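Local coordinates for protein putative enoyl-CoA hydratase/isomerase (Bordetella parapertussis, PDB 3ISA) that is a putative enoyl-CoA hydratase/isomerase of the crotonase family, probably acting on acyl-CoA thioesters, with no substrate established, at residues D[149-154]-D[174-179]; D[102-107]-D[122-127]. One frame throughout, in Å; residues are numbered along the deposited sequence. Where two conformers were deposited one is given.

In the fold
Both contacts lie in the crotonase-like core, in series along the chain, with centres about 14 Å apart. Contact 2 pairs strands 100-105 and 122-125 inside the six-stranded sheet. Contact 1 is nearer the surface, where the end of helix 144-151 meets the loop that leads into strand 179-180, outermost in this chain. That loop joins the two. R178 N lies 2.7 Å from R123 O, and R123 NE lies 2.7 Å from F176 O, both probable hydrogen bonds. R123 of contact 2 thus probably ties the loop of contact 1 to the sheet. D154, in a segment of contact 1, is the salt-bridge partner of R123 between subunits.

Contact 1 of 2, residues D[149-154]-D[174-179]; sequences DIVGAD and IGFVRD
The end of helix 144-151 packs on the loop that follows helix 168-173. The fit is mostly apolar, with two small bumps from the first segment. I150 supplies one. Its CG2, anti to the backbone N, reaches the bend of the loop, 3.5 Å from G175 O, an oxygen that also accepts a bond from R123 NH1. The same methyl meets the F176 ring at its edge, near the ring plane, with CG2 4.0 Å from CD1. V151 supplies the other. Its CG1 faces the notch between the CG1-CD1 arm of I174 and F176 CB. It lies 3.7 Å from I174 CD1 and 4.1 Å from F176 CB. V151 and I174 run side by side and point the same way. G175 has positive phi and closes helix 168-173 in a Schellman motif, which turns the chain toward F176. The F176 ring meets F147 and F131 edge-to-face and also touches the F166 ring. Beside the apolar patch, water 1 lies within hydrogen-bonding reach of I150 O and I174 O. Water 2 sits 2.7 Å from V151 O and 2.8 Å from I174 O. The chemistry implies a joint held by methyl and ring packing, with water probably bridging carbonyl oxygens that cannot bond to one another.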
loop_
_atom_site.group_PDB
_atom_site.type_symbol
_atom_site.label_atom_id
_atom_site.label_comp_id
_atom_site.label_asym_id
_atom_site.label_seq_id
_atom_site.Cartn_x
_atom_site.Cartn_y
_atom_site.Cartn_z
ATOM N N ASP D 149 -3.562 -16.341 -6.361
ATOM C CA ASP D 149 -4.700 -15.465 -6.655
ATOM C C ASP D 149 -5.865 -16.210 -7.297
ATOM O O ASP D 149 -7.022 -15.850 -7.079
ATOM C CB ASP D 149 -4.265 -14.305 -7.545
ATOM C CG ASP D 149 -3.429 -13.269 -6.801
ATOM O OD1 ASP D 149 -3.254 -13.363 -5.567
ATOM O OD2 ASP D 149 -2.959 -12.326 -7.449
ATOM N N ILE D 150 -5.537 -17.251 -8.060
ATOM C CA ILE D 150 -6.537 -18.079 -8.730
ATOM C C ILE D 150 -7.180 -19.091 -7.761
ATOM O O ILE D 150 -8.405 -19.115 -7.623
ATOM C CB ILE D 150 -5.927 -18.817 -9.935
ATOM C CG1 ILE D 150 -5.500 -17.823 -11.028
ATOM C CG2 ILE D 150 -6.896 -19.909 -10.496
ATOM C CD1 ILE D 150 -4.513 -18.435 -12.065
ATOM N N VAL D 151 -6.354 -19.910 -7.108
ATOM C CA VAL D 151 -6.834 -21.069 -6.355
ATOM C C VAL D 151 -6.938 -20.850 -4.833
ATOM O O VAL D 151 -7.459 -21.710 -4.127
ATOM C CB VAL D 151 -5.962 -22.338 -6.627
ATOM C CG1 VAL D 151 -5.922 -22.697 -8.127
ATOM C CG2 VAL D 151 -4.543 -22.144 -6.060
ATOM N N GLY D 152 -6.445 -19.715 -4.329
ATOM C CA GLY D 152 -6.445 -19.449 -2.896
ATOM C C GLY D 152 -5.145 -19.935 -2.264
ATOM O O GLY D 152 -4.535 -20.898 -2.750
ATOM N N ALA D 153 -4.708 -19.253 -1.202
ATOM C CA ALA D 153 -3.427 -19.560 -0.523
ATOM C C ALA D 153 -3.323 -20.979 0.023
ATOM O O ALA D 153 -2.248 -21.578 -0.015
ATOM C CB ALA D 153 -3.140 -18.542 0.579
ATOM N N ASP D 154 -4.439 -21.509 0.526
ATOM C CA ASP D 154 -4.497 -22.901 1.023
ATOM C C ASP D 154 -4.162 -23.916 -0.076
ATOM O O ASP D 154 -3.229 -24.727 0.067
ATOM C CB ASP D 154 -5.885 -23.192 1.624
ATOM C CG ASP D 154 -5.964 -24.549 2.317
ATOM O OD1 ASP D 154 -5.696 -24.606 3.537
ATOM O OD2 ASP D 154 -6.299 -25.559 1.651
ATOM N N ILE D 174 -10.622 -26.664 -8.077
ATOM C CA ILE D 174 -9.964 -25.521 -7.450
ATOM C C ILE D 174 -10.097 -24.206 -8.243
ATOM O O ILE D 174 -9.602 -23.159 -7.804
ATOM C CB ILE D 174 -8.484 -25.850 -7.122
ATOM C CG1 ILE D 174 -7.661 -25.987 -8.409
ATOM C CG2 ILE D 174 -8.408 -27.130 -6.277
ATOM C CD1 ILE D 174 -6.207 -26.406 -8.191
ATOM N N GLY D 175 -10.769 -24.262 -9.398
ATOM C CA GLY D 175 -11.008 -23.074 -10.223
ATOM C C GLY D 175 -9.832 -22.684 -11.111
ATOM O O GLY D 175 -9.796 -21.570 -11.648
ATOM N N PHE D 176 -8.884 -23.606 -11.279
ATOM C CA PHE D 176 -7.752 -23.389 -12.178
ATOM C C PHE D 176 -8.183 -23.450 -13.655
ATOM O O PHE D 176 -7.592 -22.786 -14.504
ATOM C CB PHE D 176 -6.592 -24.352 -11.863
ATOM C CG PHE D 176 -5.296 -23.993 -12.561
ATOM C CD1 PHE D 176 -4.690 -22.754 -12.349
ATOM C CD2 PHE D 176 -4.686 -24.889 -13.423
ATOM C CE1 PHE D 176 -3.495 -22.417 -13.005
ATOM C CE2 PHE D 176 -3.495 -24.562 -14.091
ATOM C CZ PHE D 176 -2.899 -23.323 -13.880
ATOM N N VAL D 177 -9.202 -24.255 -13.965
ATOM C CA VAL D 177 -9.800 -24.241 -15.314
ATOM C C VAL D 177 -11.290 -23.909 -15.222
ATOM O O VAL D 177 -11.937 -24.220 -14.212
ATOM C CB VAL D 177 -9.544 -25.553 -16.139
ATOM C CG1 VAL D 177 -8.048 -25.760 -16.391
ATOM C CG2 VAL D 177 -10.136 -26.780 -15.467
ATOM N N ARG D 178 -11.812 -23.242 -16.252
ATOM C CA ARG D 178 -13.242 -22.926 -16.355
ATOM C C ARG D 178 -14.022 -24.214 -16.474
ATOM O O ARG D 178 -15.049 -24.402 -15.819
ATOM C CB ARG D 178 -13.524 -22.097 -17.604
ATOM C CG ARG D 178 -13.518 -20.626 -17.381
ATOM C CD ARG D 178 -13.432 -19.875 -18.703
ATOM N NE ARG D 178 -14.743 -19.514 -19.251
ATOM C CZ ARG D 178 -15.404 -18.394 -18.955
ATOM N NH1 ARG D 178 -16.586 -18.149 -19.514
ATOM N NH2 ARG D 178 -14.889 -17.519 -18.100
ATOM N N ASP D 179 -13.510 -25.095 -17.322
ATOM C CA ASP D 179 -14.128 -26.370 -17.587
ATOM C C ASP D 179 -13.156 -27.241 -18.342
ATOM O O ASP D 179 -12.115 -26.775 -18.830
ATOM C CB ASP D 179 -15.416 -26.201 -18.406
ATOM C CG ASP D 179 -16.514 -27.154 -17.956
ATOM O OD1 ASP D 179 -16.269 -28.385 -17.906
ATOM O OD2 ASP D 179 -17.618 -26.664 -17.637
HETATM O O HOH W 1 -10.825 -20.542 -6.654
HETATM O O HOH W 2 -9.540 -23.135 -4.972
#

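Contact 2 of 2, residues D[102-107]-D[122-127]; sequences LALAHG and WRYCTP
Two neighbouring parallel strands of the central crotonase-fold sheet, 100-105 and 122-125, form this contact. Helix 112-119 lies in the connection between them. Their short axes come within 4.7 Å and run 12° apart. Four backbone bonds join the segments. A103 gives its N-H to W122 O at 2.9 Å and takes one from Y124 N. A105 N gives to Y124 O at 3.0 Å, nearly straight at 171°. The last bond, T126 N to A105 O, is more bent at 151°. C125 CA also lies 3.1 Å from A105 O, as a CA-H...O contact.

L102, L104, W122 and Y124 share one face of the sheet, under helix 186-197. L102 CG is anti to the backbone N, and CD1 comes across to the second strand. There it meets W122 CB and the edge of the Y124 ring, in plane, 3.7 Å from CD2. L104 lies alongside Y124, with CD2 3.9 Å from the tyrosine CB. A103, A105, R123 and C125 share the other face, toward helix 112-119. A105 CB and C125 CB touch at 4.1 Å. Past the strands, T126 OG1 packs on H106 CB at 3.4 Å.

The buried polar ends find partners elsewhere. Y124 OH bonds R178 NE, and H106 NE2 bonds G60 O. R123 bonds the carbonyls of C120 and G175. Both strands are inner ones, each also hydrogen-bonded on its other side, L102 and L104 to strand 53-58 and R123 to R178. R123 thus carries its charge from the buried sheet to a salt bridge with D154 of a third subunit.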
loop_
_atom_site.group_PDB
_atom_site.type_symbol
_atom_site.label_atom_id
_atom_site.label_comp_id
_atom_site.label_asym_id
_atom_site.label_seq_id
_atom_site.Cartn_x
_atom_site.Cartn_y
_atom_site.Cartn_z
ATOM N N LEU D 102 -7.070 -16.432 -23.755
ATOM C CA LEU D 102 -7.633 -17.769 -23.670
ATOM C C LEU D 102 -6.525 -18.802 -23.855
ATOM O O LEU D 102 -5.763 -18.753 -24.828
ATOM C CB LEU D 102 -8.736 -17.956 -24.736
ATOM C CG LEU D 102 -9.266 -19.375 -25.056
ATOM C CD1 LEU D 102 -9.963 -19.960 -23.858
ATOM C CD2 LEU D 102 -10.232 -19.357 -26.230
ATOM N N ALA D 103 -6.449 -19.759 -22.945
ATOM C CA ALA D 103 -5.469 -20.823 -23.080
ATOM C C ALA D 103 -6.186 -22.166 -23.157
ATOM O O ALA D 103 -7.197 -22.372 -22.492
ATOM C CB ALA D 103 -4.493 -20.803 -21.939
ATOM N N LEU D 104 -5.638 -23.064 -23.964
ATOM C CA LEU D 104 -6.239 -24.360 -24.214
ATOM C C LEU D 104 -5.155 -25.412 -24.054
ATOM O O LEU D 104 -4.242 -25.505 -24.885
ATOM C CB LEU D 104 -6.826 -24.399 -25.630
ATOM C CG LEU D 104 -7.945 -23.406 -25.967
ATOM C CD1 LEU D 104 -8.094 -23.280 -27.488
ATOM C CD2 LEU D 104 -9.264 -23.778 -25.308
ATOM N N ALA D 105 -5.221 -26.157 -22.948
ATOM C CA ALA D 105 -4.158 -27.097 -22.583
ATOM C C ALA D 105 -4.589 -28.533 -22.812
ATOM O O ALA D 105 -5.769 -28.863 -22.680
ATOM C CB ALA D 105 -3.761 -26.936 -21.136
ATOM N N HIS D 106 -3.613 -29.367 -23.145
ATOM C CA HIS D 106 -3.809 -30.796 -23.263
ATOM C C HIS D 106 -2.504 -31.453 -22.866
ATOM O O HIS D 106 -1.493 -30.761 -22.726
ATOM C CB HIS D 106 -4.294 -31.196 -24.676
ATOM C CG HIS D 106 -3.300 -30.953 -25.776
ATOM N ND1 HIS D 106 -2.905 -29.692 -26.165
ATOM C CD2 HIS D 106 -2.660 -31.817 -26.599
ATOM C CE1 HIS D 106 -2.040 -29.791 -27.159
ATOM N NE2 HIS D 106 -1.871 -31.069 -27.440
ATOM N N GLY D 107 -2.529 -32.764 -22.620
ATOM C CA GLY D 107 -1.314 -33.499 -22.294
ATOM C C GLY D 107 -0.694 -33.085 -20.963
ATOM O O GLY D 107 -1.357 -32.451 -20.119
ATOM N N TRP D 122 -9.273 -16.906 -19.550
ATOM C CA TRP D 122 -10.154 -18.061 -19.817
ATOM C C TRP D 122 -9.263 -19.288 -19.994
ATOM O O TRP D 122 -8.372 -19.305 -20.850
ATOM C CB TRP D 122 -11.021 -17.816 -21.064
ATOM C CG TRP D 122 -12.157 -16.819 -20.919
ATOM C CD1 TRP D 122 -12.234 -15.759 -20.051
ATOM C CD2 TRP D 122 -13.369 -16.794 -21.682
ATOM N NE1 TRP D 122 -13.421 -15.081 -20.231
ATOM C CE2 TRP D 122 -14.132 -15.694 -21.228
ATOM C CE3 TRP D 122 -13.886 -17.596 -22.710
ATOM C CZ2 TRP D 122 -15.387 -15.382 -21.763
ATOM C CZ3 TRP D 122 -15.141 -17.286 -23.237
ATOM C CH2 TRP D 122 -15.862 -16.181 -22.771
ATOM N N ARG D 123 -9.463 -20.305 -19.160
ATOM C CA ARG D 123 -8.577 -21.458 -19.169
ATOM C C ARG D 123 -9.382 -22.746 -19.275
ATOM O O ARG D 123 -10.260 -23.001 -18.450
ATOM C CB ARG D 123 -7.706 -21.481 -17.905
ATOM C CG ARG D 123 -6.912 -20.207 -17.661
ATOM C CD ARG D 123 -6.180 -20.239 -16.319
ATOM N NE ARG D 123 -7.087 -20.237 -15.172
ATOM C CZ ARG D 123 -7.696 -19.155 -14.679
ATOM N NH1 ARG D 123 -8.512 -19.267 -13.628
ATOM N NH2 ARG D 123 -7.498 -17.957 -15.226
ATOM N N TYR D 124 -9.074 -23.538 -20.301
ATOM C CA TYR D 124 -9.753 -24.816 -20.535
ATOM C C TYR D 124 -8.706 -25.893 -20.750
ATOM O O TYR D 124 -7.607 -25.615 -21.238
ATOM C CB TYR D 124 -10.658 -24.739 -21.774
ATOM C CG TYR D 124 -11.869 -23.846 -21.627
ATOM C CD1 TYR D 124 -13.084 -24.356 -21.154
ATOM C CD2 TYR D 124 -11.816 -22.500 -21.986
ATOM C CE1 TYR D 124 -14.204 -23.540 -21.028
ATOM C CE2 TYR D 124 -12.923 -21.676 -21.858
ATOM C CZ TYR D 124 -14.116 -22.204 -21.383
ATOM O OH TYR D 124 -15.215 -21.393 -21.255
ATOM N N CYS D 125 -9.038 -27.132 -20.394
ATOM C CA CYS D 125 -8.151 -28.236 -20.729
ATOM C C CYS D 125 -8.935 -29.491 -21.118
ATOM O O CYS D 125 -10.132 -29.572 -20.864
ATOM C CB CYS D 125 -7.172 -28.530 -19.589
ATOM S SG CYS D 125 -7.910 -29.241 -18.101
ATOM N N THR D 126 -8.255 -30.441 -21.749
ATOM C CA THR D 126 -8.834 -31.754 -22.041
ATOM C C THR D 126 -8.998 -32.536 -20.725
ATOM O O THR D 126 -8.237 -32.310 -19.784
ATOM C CB THR D 126 -7.960 -32.563 -23.036
ATOM O OG1 THR D 126 -6.606 -32.636 -22.561
ATOM C CG2 THR D 126 -8.012 -31.958 -24.440
ATOM N N PRO D 127 -9.995 -33.454 -20.643
ATOM C CA PRO D 127 -10.177 -34.245 -19.407
ATOM C C PRO D 127 -8.953 -35.060 -18.987
ATOM O O PRO D 127 -8.820 -35.396 -17.813
ATOM C CB PRO D 127 -11.324 -35.202 -19.764
ATOM C CG PRO D 127 -12.051 -34.542 -20.855
ATOM C CD PRO D 127 -11.021 -33.785 -21.650
#